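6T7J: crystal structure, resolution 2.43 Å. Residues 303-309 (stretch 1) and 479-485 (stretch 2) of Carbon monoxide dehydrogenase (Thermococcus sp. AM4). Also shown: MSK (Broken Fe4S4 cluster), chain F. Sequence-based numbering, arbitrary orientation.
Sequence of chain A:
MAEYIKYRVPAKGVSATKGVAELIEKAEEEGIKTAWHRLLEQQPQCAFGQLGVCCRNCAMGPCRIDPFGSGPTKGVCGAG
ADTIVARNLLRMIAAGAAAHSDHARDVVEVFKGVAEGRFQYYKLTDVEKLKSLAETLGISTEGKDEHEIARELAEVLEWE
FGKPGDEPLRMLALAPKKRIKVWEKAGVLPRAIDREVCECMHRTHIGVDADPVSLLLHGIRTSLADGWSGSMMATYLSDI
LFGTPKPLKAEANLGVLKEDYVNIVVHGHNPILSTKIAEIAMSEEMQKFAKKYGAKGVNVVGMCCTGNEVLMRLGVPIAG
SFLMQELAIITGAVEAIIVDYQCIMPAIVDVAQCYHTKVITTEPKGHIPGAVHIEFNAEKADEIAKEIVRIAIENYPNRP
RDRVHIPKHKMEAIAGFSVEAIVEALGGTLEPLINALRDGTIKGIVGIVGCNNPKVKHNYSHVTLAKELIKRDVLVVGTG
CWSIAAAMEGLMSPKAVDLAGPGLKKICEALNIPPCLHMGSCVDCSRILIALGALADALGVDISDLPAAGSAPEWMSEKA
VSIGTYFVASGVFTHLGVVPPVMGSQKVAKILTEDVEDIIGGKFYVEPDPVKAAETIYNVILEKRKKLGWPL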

# COMPACT_ATOMS: atom_id res chain seq x y z
N MET A 303 0.48 3.67 -27.77
CA MET A 303 0.14 2.36 -27.25
C MET A 303 -0.43 2.52 -25.85
O MET A 303 -0.04 3.43 -25.10
CB MET A 303 1.36 1.42 -27.20
CG MET A 303 1.89 1.03 -28.57
SD MET A 303 2.89 -0.48 -28.52
CE MET A 303 1.62 -1.71 -28.79
N CYS A 304 -1.38 1.65 -25.52
CA CYS A 304 -2.02 1.60 -24.20
C CYS A 304 -2.71 2.94 -23.93
O CYS A 304 -3.16 3.62 -24.86
CB CYS A 304 -1.01 1.17 -23.15
SG CYS A 304 -0.60 -0.59 -23.21
N CYS A 305 -2.79 3.34 -22.66
CA CYS A 305 -3.72 4.40 -22.28
C CYS A 305 -3.23 5.79 -22.70
O CYS A 305 -4.04 6.64 -23.06
CB CYS A 305 -4.00 4.35 -20.78
SG CYS A 305 -5.30 3.17 -20.35
N THR A 306 -1.92 6.04 -22.66
CA THR A 306 -1.45 7.33 -23.18
C THR A 306 -1.66 7.42 -24.69
O THR A 306 -1.98 8.50 -25.22
CB THR A 306 0.02 7.55 -22.80
OG1 THR A 306 0.30 8.95 -22.74
CG2 THR A 306 0.98 6.87 -23.78
N GLY A 307 -1.54 6.28 -25.39
CA GLY A 307 -1.94 6.24 -26.78
C GLY A 307 -3.41 6.55 -26.96
O GLY A 307 -3.80 7.25 -27.89
N ASN A 308 -4.25 6.05 -26.05
CA ASN A 308 -5.67 6.36 -26.12
C ASN A 308 -5.93 7.84 -25.88
O ASN A 308 -6.81 8.43 -26.51
CB ASN A 308 -6.45 5.52 -25.10
CG ASN A 308 -6.80 4.14 -25.62
OD1 ASN A 308 -7.17 3.98 -26.79
ND2 ASN A 308 -6.68 3.13 -24.77
N GLU A 309 -5.16 8.46 -24.98
CA GLU A 309 -5.31 9.89 -24.74
C GLU A 309 -5.01 10.69 -26.00
O GLU A 309 -5.81 11.53 -26.43
CB GLU A 309 -4.40 10.34 -23.59
CG GLU A 309 -4.56 9.57 -22.29
CD GLU A 309 -5.68 10.11 -21.42
OE1 GLU A 309 -6.43 11.00 -21.88
OE2 GLU A 309 -5.80 9.65 -20.26
N THR A 479 -13.41 1.51 -22.54
CA THR A 479 -12.14 2.22 -22.41
C THR A 479 -10.97 1.25 -22.52
O THR A 479 -11.13 0.03 -22.55
CB THR A 479 -12.03 2.97 -21.07
OG1 THR A 479 -11.65 2.05 -20.04
CG2 THR A 479 -13.35 3.64 -20.69
N GLY A 480 -9.77 1.84 -22.60
CA GLY A 480 -8.52 1.13 -22.43
C GLY A 480 -8.18 0.17 -23.57
O GLY A 480 -8.49 0.40 -24.75
N CYS A 481 -7.52 -0.92 -23.20
CA CYS A 481 -7.09 -1.88 -24.20
C CYS A 481 -8.27 -2.62 -24.82
O CYS A 481 -8.14 -3.11 -25.95
CB CYS A 481 -6.08 -2.86 -23.59
SG CYS A 481 -4.48 -2.11 -23.15
N TRP A 482 -9.43 -2.67 -24.15
CA TRP A 482 -10.63 -3.11 -24.86
C TRP A 482 -10.91 -2.19 -26.03
O TRP A 482 -11.28 -2.65 -27.12
CB TRP A 482 -11.86 -3.15 -23.97
CG TRP A 482 -13.09 -3.40 -24.83
CD1 TRP A 482 -13.58 -4.61 -25.22
CD2 TRP A 482 -13.93 -2.41 -25.47
NE1 TRP A 482 -14.68 -4.45 -26.02
CE2 TRP A 482 -14.91 -3.11 -26.19
CE3 TRP A 482 -13.94 -1.02 -25.48
CZ2 TRP A 482 -15.90 -2.46 -26.93
CZ3 TRP A 482 -14.92 -0.37 -26.21
CH2 TRP A 482 -15.89 -1.09 -26.92
N SER A 483 -10.79 -0.87 -25.83
CA SER A 483 -11.08 0.04 -26.92
C SER A 483 -10.03 -0.08 -28.02
O SER A 483 -10.37 -0.00 -29.20
CB SER A 483 -11.16 1.48 -26.40
OG SER A 483 -12.15 1.57 -25.39
N ILE A 484 -8.77 -0.31 -27.65
CA ILE A 484 -7.76 -0.56 -28.68
C ILE A 484 -8.10 -1.82 -29.47
O ILE A 484 -7.98 -1.84 -30.71
CB ILE A 484 -6.36 -0.64 -28.05
CG1 ILE A 484 -6.04 0.64 -27.29
CG2 ILE A 484 -5.31 -0.87 -29.13
CD1 ILE A 484 -4.72 0.60 -26.55
N ALA A 485 -8.56 -2.87 -28.79
CA ALA A 485 -8.93 -4.11 -29.47
C ALA A 485 -10.12 -3.89 -30.41
O ALA A 485 -10.11 -4.35 -31.56
CB ALA A 485 -9.25 -5.19 -28.45
S1 MSK F . -2.97 0.21 -20.11
S3 MSK F . -4.29 -1.11 -17.18
S4 MSK F . -3.06 -3.24 -19.57
S5 MSK F . -5.82 -1.22 -20.02
FE1 MSK F . -4.11 1.75 -18.92
FE2 MSK F . -3.97 -1.75 -20.88
FE3 MSK F . -4.91 -2.78 -18.52
FE4 MSK F . -2.57 -1.41 -18.57

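How do the two backbones approach each other? Each stretch runs into a helix, and the axes cross at 66° with a closest approach of 9.3 Å. The backbones draw nearest near the N-terminal ends of the stretches, where Cys305 CA lies 5.8 Å from Gly480 CA and Cys304 CA 6.1 Å from Cys481 CA.

What does Asn308, the residue with the most covered surface, do there? Its CA-to-CB bond points toward the second stretch, and Asn308 ND2 donates a weak hydrogen bond to Gly480 O at 3.3 Å. Gly480 O also accepts a backbone hydrogen bond from Ile484 N at 3.0 Å, so the amide joins a group already engaged in its own helix.

Why does Ile484 fit beside it? Its CA-to-CB bond also points toward the partner, and the extended chi2 (t) carries Ile484 CD1 to within 3.6 Å of Cys304 N. Asn308 OD1 lies 3.6 Å from Ile484 CG1, a van der Waals contact, while this oxygen finds its hydrogen bond elsewhere in the structure.

What else ties the stretches together? The broken Fe4S4 cluster bridges them: Cys305 SG binds FE1 at 2.3 Å and Cys481 SG binds FE2 at 2.4 Å. Cys304 SG stays 4.2 Å from Cys481 SG, too far for a disulfide.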